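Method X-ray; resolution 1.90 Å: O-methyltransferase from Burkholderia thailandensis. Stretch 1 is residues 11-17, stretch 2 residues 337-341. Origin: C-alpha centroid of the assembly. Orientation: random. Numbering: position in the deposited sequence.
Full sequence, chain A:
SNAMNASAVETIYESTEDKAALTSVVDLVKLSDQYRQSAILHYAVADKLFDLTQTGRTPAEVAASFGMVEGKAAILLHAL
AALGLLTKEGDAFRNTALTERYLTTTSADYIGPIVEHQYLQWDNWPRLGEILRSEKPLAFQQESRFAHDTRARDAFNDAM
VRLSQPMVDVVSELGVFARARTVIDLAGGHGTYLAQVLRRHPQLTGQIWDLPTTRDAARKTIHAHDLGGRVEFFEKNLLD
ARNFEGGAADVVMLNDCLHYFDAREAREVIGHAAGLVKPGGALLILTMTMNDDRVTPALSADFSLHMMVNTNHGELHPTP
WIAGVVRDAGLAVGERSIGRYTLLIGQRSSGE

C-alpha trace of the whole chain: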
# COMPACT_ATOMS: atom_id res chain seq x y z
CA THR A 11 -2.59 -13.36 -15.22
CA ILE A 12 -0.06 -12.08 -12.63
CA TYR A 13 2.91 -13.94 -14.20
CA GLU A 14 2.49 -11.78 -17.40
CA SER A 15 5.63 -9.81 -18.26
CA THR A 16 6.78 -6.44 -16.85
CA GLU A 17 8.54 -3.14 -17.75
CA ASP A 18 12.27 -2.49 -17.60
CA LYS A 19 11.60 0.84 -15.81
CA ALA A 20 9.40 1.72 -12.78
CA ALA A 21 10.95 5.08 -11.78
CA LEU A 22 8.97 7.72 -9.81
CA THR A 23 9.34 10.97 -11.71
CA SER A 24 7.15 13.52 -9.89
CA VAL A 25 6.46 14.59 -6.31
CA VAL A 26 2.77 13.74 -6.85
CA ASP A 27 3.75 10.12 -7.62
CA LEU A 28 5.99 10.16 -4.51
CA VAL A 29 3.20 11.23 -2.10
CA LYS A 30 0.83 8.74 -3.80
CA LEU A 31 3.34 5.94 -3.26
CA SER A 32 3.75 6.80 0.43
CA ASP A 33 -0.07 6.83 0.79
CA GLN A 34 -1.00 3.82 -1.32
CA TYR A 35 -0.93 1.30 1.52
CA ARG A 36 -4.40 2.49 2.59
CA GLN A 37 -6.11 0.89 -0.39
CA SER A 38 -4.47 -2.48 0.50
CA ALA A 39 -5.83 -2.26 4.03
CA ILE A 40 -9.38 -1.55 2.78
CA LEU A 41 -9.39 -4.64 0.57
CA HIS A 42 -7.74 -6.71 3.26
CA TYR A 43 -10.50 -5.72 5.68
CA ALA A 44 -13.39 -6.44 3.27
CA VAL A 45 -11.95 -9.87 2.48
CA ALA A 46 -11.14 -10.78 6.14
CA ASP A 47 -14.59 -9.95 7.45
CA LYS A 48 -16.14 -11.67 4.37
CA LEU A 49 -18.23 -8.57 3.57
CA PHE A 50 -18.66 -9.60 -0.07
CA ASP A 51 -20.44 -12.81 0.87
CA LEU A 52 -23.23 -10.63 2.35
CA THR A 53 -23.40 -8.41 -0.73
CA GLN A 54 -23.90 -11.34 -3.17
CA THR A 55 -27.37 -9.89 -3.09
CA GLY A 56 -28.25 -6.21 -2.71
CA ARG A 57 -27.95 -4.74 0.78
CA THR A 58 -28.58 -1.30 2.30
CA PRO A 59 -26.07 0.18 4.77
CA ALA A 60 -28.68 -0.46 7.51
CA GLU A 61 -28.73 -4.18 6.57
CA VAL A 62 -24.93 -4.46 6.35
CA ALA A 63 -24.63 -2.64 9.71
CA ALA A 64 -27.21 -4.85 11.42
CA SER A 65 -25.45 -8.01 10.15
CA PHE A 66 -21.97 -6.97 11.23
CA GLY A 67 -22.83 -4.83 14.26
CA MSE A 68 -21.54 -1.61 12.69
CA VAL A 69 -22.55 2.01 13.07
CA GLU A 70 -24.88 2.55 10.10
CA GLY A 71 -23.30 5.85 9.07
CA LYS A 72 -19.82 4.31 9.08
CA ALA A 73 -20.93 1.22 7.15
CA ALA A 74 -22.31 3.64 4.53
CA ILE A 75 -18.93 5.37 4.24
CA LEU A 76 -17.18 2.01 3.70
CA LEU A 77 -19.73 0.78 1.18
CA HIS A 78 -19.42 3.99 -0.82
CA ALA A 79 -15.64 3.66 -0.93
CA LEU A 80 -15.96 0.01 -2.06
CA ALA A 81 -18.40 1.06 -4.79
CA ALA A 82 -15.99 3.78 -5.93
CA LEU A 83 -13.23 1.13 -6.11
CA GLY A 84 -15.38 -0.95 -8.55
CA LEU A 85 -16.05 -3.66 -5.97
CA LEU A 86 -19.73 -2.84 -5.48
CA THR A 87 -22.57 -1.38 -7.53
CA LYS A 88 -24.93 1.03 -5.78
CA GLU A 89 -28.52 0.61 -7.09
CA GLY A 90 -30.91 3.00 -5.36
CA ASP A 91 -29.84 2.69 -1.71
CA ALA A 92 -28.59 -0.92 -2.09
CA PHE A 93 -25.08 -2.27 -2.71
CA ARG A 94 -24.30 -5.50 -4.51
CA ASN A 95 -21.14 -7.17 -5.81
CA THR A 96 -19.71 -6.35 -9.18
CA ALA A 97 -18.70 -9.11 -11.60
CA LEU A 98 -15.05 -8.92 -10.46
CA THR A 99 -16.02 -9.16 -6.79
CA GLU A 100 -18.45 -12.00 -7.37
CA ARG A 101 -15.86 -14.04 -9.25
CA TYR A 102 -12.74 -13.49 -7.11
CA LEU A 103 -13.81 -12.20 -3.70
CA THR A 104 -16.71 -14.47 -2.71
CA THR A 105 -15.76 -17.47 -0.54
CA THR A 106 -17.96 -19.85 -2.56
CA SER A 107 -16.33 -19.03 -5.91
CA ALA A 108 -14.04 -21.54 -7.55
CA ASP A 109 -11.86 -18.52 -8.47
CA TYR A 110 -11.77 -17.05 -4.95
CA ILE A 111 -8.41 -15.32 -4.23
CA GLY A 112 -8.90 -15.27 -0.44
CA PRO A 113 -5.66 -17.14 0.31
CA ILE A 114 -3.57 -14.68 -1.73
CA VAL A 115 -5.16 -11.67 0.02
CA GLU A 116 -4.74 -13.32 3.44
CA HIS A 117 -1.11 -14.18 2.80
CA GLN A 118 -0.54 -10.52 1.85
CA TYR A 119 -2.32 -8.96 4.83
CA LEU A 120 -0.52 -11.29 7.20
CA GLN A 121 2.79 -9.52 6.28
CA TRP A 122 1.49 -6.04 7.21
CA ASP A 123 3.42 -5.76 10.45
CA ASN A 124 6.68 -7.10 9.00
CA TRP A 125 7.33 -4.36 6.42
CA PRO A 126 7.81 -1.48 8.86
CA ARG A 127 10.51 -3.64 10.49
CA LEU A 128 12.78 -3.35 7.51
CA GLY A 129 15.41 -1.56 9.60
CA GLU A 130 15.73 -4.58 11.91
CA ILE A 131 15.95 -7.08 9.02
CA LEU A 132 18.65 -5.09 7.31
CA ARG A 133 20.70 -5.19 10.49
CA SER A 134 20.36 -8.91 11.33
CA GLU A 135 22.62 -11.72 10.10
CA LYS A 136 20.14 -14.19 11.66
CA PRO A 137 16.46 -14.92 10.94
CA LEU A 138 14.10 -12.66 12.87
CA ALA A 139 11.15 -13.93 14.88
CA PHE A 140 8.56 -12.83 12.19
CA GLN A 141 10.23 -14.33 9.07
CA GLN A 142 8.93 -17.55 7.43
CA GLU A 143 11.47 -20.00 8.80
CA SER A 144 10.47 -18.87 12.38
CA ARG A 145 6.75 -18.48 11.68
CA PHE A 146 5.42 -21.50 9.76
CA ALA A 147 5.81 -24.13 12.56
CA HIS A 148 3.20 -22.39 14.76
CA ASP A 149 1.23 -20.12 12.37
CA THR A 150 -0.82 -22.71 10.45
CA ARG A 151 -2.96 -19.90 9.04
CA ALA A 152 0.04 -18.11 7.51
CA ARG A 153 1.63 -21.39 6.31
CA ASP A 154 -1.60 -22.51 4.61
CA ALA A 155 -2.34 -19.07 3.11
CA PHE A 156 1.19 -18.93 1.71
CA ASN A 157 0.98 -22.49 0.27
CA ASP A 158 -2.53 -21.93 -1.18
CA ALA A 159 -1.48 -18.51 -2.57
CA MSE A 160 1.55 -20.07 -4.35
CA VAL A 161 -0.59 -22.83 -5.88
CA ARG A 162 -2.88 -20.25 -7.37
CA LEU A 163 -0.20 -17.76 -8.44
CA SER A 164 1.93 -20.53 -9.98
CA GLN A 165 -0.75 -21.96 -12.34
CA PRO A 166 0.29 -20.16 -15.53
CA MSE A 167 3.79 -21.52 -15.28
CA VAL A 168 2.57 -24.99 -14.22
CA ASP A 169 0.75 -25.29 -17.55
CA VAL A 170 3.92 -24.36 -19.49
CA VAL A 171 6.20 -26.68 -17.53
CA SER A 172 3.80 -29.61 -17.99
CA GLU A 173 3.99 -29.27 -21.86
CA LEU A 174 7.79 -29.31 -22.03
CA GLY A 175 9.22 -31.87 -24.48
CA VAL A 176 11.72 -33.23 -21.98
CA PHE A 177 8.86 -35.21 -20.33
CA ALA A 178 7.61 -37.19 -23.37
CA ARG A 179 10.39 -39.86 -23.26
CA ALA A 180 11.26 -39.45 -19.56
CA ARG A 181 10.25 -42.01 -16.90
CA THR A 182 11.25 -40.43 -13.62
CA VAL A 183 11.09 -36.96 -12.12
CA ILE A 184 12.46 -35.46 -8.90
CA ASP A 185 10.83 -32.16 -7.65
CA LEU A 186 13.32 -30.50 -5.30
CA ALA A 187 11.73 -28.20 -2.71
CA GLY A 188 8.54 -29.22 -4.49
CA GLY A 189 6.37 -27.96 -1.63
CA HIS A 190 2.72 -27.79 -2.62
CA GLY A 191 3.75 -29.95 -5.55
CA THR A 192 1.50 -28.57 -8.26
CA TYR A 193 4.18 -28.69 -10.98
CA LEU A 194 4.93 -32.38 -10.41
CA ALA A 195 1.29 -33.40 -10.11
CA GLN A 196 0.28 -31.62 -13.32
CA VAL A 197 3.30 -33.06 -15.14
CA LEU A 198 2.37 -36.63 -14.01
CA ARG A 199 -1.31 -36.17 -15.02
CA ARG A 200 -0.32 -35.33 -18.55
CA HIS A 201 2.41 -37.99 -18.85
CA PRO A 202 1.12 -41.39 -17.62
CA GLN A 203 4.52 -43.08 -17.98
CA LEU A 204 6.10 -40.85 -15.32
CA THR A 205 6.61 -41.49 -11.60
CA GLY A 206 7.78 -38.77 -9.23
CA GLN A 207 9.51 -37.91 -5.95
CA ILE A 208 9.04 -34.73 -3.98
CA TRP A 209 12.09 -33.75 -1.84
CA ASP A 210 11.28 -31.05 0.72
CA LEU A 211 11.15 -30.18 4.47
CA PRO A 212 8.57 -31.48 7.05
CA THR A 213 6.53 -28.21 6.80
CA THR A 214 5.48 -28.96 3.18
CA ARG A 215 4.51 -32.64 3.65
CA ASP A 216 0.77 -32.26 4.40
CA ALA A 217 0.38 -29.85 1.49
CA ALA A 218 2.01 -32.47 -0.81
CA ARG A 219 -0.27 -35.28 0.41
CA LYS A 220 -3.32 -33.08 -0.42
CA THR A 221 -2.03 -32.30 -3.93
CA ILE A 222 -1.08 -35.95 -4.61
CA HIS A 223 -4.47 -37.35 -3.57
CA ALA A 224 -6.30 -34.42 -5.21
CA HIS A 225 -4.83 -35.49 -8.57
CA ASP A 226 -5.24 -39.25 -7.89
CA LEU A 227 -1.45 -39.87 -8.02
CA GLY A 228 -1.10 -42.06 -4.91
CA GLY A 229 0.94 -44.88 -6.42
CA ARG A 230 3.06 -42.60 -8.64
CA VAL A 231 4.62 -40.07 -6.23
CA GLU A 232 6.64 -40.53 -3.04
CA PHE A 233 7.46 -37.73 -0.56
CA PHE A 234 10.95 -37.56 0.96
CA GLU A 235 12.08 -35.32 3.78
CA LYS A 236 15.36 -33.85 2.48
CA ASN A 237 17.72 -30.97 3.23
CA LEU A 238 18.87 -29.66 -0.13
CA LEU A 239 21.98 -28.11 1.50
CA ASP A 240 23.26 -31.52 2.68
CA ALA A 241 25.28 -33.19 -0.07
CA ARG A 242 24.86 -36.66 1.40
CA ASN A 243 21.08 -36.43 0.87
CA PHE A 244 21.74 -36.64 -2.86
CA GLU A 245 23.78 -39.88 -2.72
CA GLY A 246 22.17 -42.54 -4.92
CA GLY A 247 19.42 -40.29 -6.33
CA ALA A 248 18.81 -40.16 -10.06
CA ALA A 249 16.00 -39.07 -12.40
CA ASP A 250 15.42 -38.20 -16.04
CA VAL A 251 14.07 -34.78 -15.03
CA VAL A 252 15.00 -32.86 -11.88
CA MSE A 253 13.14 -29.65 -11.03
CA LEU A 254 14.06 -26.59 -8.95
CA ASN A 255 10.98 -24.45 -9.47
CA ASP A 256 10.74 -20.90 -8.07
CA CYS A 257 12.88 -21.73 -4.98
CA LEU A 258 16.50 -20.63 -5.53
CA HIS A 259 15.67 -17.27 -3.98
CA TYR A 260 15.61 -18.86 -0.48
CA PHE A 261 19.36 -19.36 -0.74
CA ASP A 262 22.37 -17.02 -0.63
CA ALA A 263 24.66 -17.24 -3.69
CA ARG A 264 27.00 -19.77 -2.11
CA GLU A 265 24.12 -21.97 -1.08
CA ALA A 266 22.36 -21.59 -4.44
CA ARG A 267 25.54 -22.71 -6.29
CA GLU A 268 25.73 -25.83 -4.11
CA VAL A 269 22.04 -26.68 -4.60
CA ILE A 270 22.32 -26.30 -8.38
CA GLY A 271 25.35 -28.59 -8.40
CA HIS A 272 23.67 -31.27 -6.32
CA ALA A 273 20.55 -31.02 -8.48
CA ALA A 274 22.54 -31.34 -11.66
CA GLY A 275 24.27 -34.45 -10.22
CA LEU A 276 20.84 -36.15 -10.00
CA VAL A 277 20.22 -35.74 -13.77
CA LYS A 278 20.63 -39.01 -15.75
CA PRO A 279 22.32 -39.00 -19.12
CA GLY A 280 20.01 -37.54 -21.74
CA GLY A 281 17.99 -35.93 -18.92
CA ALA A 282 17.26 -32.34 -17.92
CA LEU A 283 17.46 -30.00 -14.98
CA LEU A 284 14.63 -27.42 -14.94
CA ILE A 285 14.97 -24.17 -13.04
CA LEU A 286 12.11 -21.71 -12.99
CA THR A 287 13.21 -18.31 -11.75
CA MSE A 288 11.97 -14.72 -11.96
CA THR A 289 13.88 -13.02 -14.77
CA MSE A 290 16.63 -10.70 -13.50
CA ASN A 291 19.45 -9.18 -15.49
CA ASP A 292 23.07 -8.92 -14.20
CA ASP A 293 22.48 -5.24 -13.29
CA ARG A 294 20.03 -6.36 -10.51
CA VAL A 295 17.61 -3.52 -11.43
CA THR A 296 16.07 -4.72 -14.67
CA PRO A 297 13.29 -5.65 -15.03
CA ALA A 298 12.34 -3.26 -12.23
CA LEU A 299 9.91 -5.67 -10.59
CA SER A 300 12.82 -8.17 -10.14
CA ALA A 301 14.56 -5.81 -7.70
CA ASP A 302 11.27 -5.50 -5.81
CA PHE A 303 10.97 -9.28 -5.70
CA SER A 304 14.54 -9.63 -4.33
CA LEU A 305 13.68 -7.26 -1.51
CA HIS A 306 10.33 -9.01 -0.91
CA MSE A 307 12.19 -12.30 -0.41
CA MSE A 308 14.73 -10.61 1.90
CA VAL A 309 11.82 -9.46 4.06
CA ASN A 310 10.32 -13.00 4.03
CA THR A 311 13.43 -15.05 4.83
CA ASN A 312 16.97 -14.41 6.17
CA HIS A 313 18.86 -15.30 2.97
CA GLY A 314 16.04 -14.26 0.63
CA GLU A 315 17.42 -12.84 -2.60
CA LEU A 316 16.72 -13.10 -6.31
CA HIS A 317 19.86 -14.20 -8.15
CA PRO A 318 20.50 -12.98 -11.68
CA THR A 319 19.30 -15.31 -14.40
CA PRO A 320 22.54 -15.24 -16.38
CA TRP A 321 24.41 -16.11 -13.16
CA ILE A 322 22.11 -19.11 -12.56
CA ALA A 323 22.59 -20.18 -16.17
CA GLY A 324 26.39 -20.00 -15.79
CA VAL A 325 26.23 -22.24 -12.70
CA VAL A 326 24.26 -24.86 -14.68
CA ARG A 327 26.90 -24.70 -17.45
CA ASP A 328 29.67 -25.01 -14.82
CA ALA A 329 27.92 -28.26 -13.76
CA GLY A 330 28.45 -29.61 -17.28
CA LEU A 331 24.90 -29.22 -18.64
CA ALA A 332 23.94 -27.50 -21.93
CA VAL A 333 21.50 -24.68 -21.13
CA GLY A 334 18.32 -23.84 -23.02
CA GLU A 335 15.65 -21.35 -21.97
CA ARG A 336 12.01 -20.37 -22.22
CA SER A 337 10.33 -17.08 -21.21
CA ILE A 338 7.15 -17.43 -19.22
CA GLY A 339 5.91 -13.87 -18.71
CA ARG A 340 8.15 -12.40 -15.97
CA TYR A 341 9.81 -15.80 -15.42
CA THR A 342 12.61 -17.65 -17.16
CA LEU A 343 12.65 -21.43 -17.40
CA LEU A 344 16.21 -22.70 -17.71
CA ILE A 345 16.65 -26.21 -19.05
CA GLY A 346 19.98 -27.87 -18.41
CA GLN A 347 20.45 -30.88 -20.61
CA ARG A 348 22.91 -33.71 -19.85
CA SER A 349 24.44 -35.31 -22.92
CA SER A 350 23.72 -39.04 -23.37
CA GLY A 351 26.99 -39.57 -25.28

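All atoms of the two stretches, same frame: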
# COMPACT_ATOMS: atom_id res chain seq x y z
N THR A 11 -3.39 -12.41 -16.06
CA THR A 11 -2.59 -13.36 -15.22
C THR A 11 -1.34 -12.68 -14.65
O THR A 11 -0.63 -11.99 -15.38
CB THR A 11 -2.20 -14.61 -16.02
OG1 THR A 11 -0.93 -15.11 -15.56
CG2 THR A 11 -2.09 -14.29 -17.51
N ILE A 12 -1.07 -12.88 -13.36
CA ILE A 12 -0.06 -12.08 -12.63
C ILE A 12 1.35 -12.30 -13.19
O ILE A 12 2.14 -11.34 -13.28
CB ILE A 12 -0.07 -12.37 -11.10
CG1 ILE A 12 -1.42 -11.99 -10.47
CG2 ILE A 12 1.07 -11.63 -10.40
CD1 ILE A 12 -2.54 -13.05 -10.65
N TYR A 13 1.64 -13.54 -13.59
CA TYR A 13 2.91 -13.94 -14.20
C TYR A 13 3.26 -13.18 -15.49
O TYR A 13 4.42 -13.18 -15.89
CB TYR A 13 2.90 -15.45 -14.49
N GLU A 14 2.27 -12.54 -16.14
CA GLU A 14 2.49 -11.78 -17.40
C GLU A 14 3.62 -10.77 -17.24
O GLU A 14 3.83 -10.23 -16.15
CB GLU A 14 1.21 -11.08 -17.86
N SER A 15 4.34 -10.51 -18.34
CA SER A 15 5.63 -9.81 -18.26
C SER A 15 5.54 -8.36 -17.74
O SER A 15 4.45 -7.82 -17.59
CB SER A 15 6.34 -9.84 -19.62
OG SER A 15 7.73 -9.58 -19.44
N THR A 16 6.71 -7.76 -17.48
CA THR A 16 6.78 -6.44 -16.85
C THR A 16 7.88 -5.51 -17.44
O THR A 16 8.88 -5.96 -18.02
CB THR A 16 7.02 -6.57 -15.30
OG1 THR A 16 8.42 -6.74 -15.02
CG2 THR A 16 6.22 -7.75 -14.73
N GLU A 17 7.68 -4.21 -17.22
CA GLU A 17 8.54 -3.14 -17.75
C GLU A 17 9.97 -3.13 -17.21
O GLU A 17 10.21 -3.39 -16.03
CB GLU A 17 7.90 -1.80 -17.38
CG GLU A 17 6.67 -1.48 -18.18
CD GLU A 17 7.02 -1.10 -19.61
OE1 GLU A 17 7.51 0.04 -19.85
OE2 GLU A 17 6.81 -1.95 -20.50
N SER A 337 10.96 -18.18 -21.94
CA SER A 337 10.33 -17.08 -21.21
C SER A 337 8.92 -17.47 -20.88
O SER A 337 8.18 -17.89 -21.77
CB SER A 337 10.24 -15.82 -22.07
OG SER A 337 11.51 -15.22 -22.17
N ILE A 338 8.54 -17.32 -19.61
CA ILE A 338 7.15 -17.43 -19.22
C ILE A 338 6.73 -16.16 -18.49
O ILE A 338 6.85 -16.06 -17.26
CB ILE A 338 6.89 -18.68 -18.35
CG1 ILE A 338 7.68 -19.88 -18.88
CG2 ILE A 338 5.36 -18.92 -18.25
CD1 ILE A 338 7.60 -21.10 -18.01
N GLY A 339 6.22 -15.19 -19.24
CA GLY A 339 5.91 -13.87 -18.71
C GLY A 339 7.15 -13.26 -18.04
O GLY A 339 8.19 -13.12 -18.66
N ARG A 340 7.04 -12.96 -16.75
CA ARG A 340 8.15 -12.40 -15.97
C ARG A 340 9.18 -13.43 -15.47
O ARG A 340 10.12 -13.07 -14.73
CB ARG A 340 7.57 -11.64 -14.77
CG ARG A 340 6.94 -12.52 -13.68
CD ARG A 340 6.49 -11.69 -12.45
NE ARG A 340 5.19 -11.03 -12.61
CZ ARG A 340 4.77 -10.00 -11.87
NH1 ARG A 340 3.57 -9.46 -12.09
NH2 ARG A 340 5.54 -9.48 -10.91
N TYR A 341 8.95 -14.69 -15.81
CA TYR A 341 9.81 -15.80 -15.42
C TYR A 341 10.65 -16.32 -16.58
O TYR A 341 10.28 -16.20 -17.76
CB TYR A 341 8.96 -16.92 -14.78
CG TYR A 341 8.60 -16.70 -13.35
CD1 TYR A 341 7.53 -15.88 -12.97
CD2 TYR A 341 9.34 -17.29 -12.35
CE1 TYR A 341 7.23 -15.68 -11.60
CE2 TYR A 341 9.06 -17.10 -11.02
CZ TYR A 341 8.02 -16.28 -10.64
OH TYR A 341 7.79 -16.14 -9.28

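The two stretches lie more than 300 residues apart in sequence and meet through a pair of tight turns. In the first, a type I turn runs from T11 to E14 and is closed by E14 N to T11 O at 3.0 Å. In the second, a type II' turn spans I338 to Y341, with I338 N to Y341 O at 2.8 Å and Y341 N to I338 O at 2.9 Å. By CA atoms the two stretches come nearest at S15 and G339, whose CA atoms are 4.1 Å apart, and the contact buries 318 Å² summed over both sides.

The turns are joined through the carbonyls of I12 and Y13. R340 N donates to Y13 O at 2.8 Å with an N-H...O angle of 164°, a nearly linear bond. Y13 O also receives a CA-H...O contact from G339 CA, at 3.3 Å with 141° at the hydrogen. G339 has phi/psi of 55/-120, and positive phi by itself favours glycine. The packing adds a second constraint: an ideal CB here would point toward the first stretch and lie 2.0 Å from Y13 O, a clash.

R340 contributes the most buried area, 99 Å². Its chi1 of 70° (p), chi2 of 175° (t) and chi3 of 81° (p) carry the guanidinium alongside the first turn, where it reaches I12 O. R340 NH1 donates to I12 O at 2.6 Å with an angle of 140°; R340 NE to the same oxygen, at 3.1 Å and 126°, is a weak bond. The oxygen lies near the guanidinium plane, at its edge, where the N-H groups can address it. This is a charged donor group meeting a neutral backbone acceptor, so the attraction is that of a charge-assisted hydrogen bond.

T16 covers one face of the guanidinium. Its CA-to-CB bond points toward the second stretch, and with chi1 at 84° (p) its CG2 lies 3.9 Å from R340 CZ, a van der Waals contact between a methyl and the flat face that leaves the edge free for bonding. I12 adds a lesser contact, CG2 to R340 NH1 at 3.7 Å; its chi1 of -62° (m) and chi2 of 81° (p) take the end of the side chain away from the second stretch.

S15 flanks the glycine, chi1 -161° (t), with its OG 3.7 Å from G339 O, too long to be counted as a hydrogen bond. Y13 and E14 are modelled only to CB, so their contacts here rest on backbone atoms and nothing can be said of their side-chain conformations.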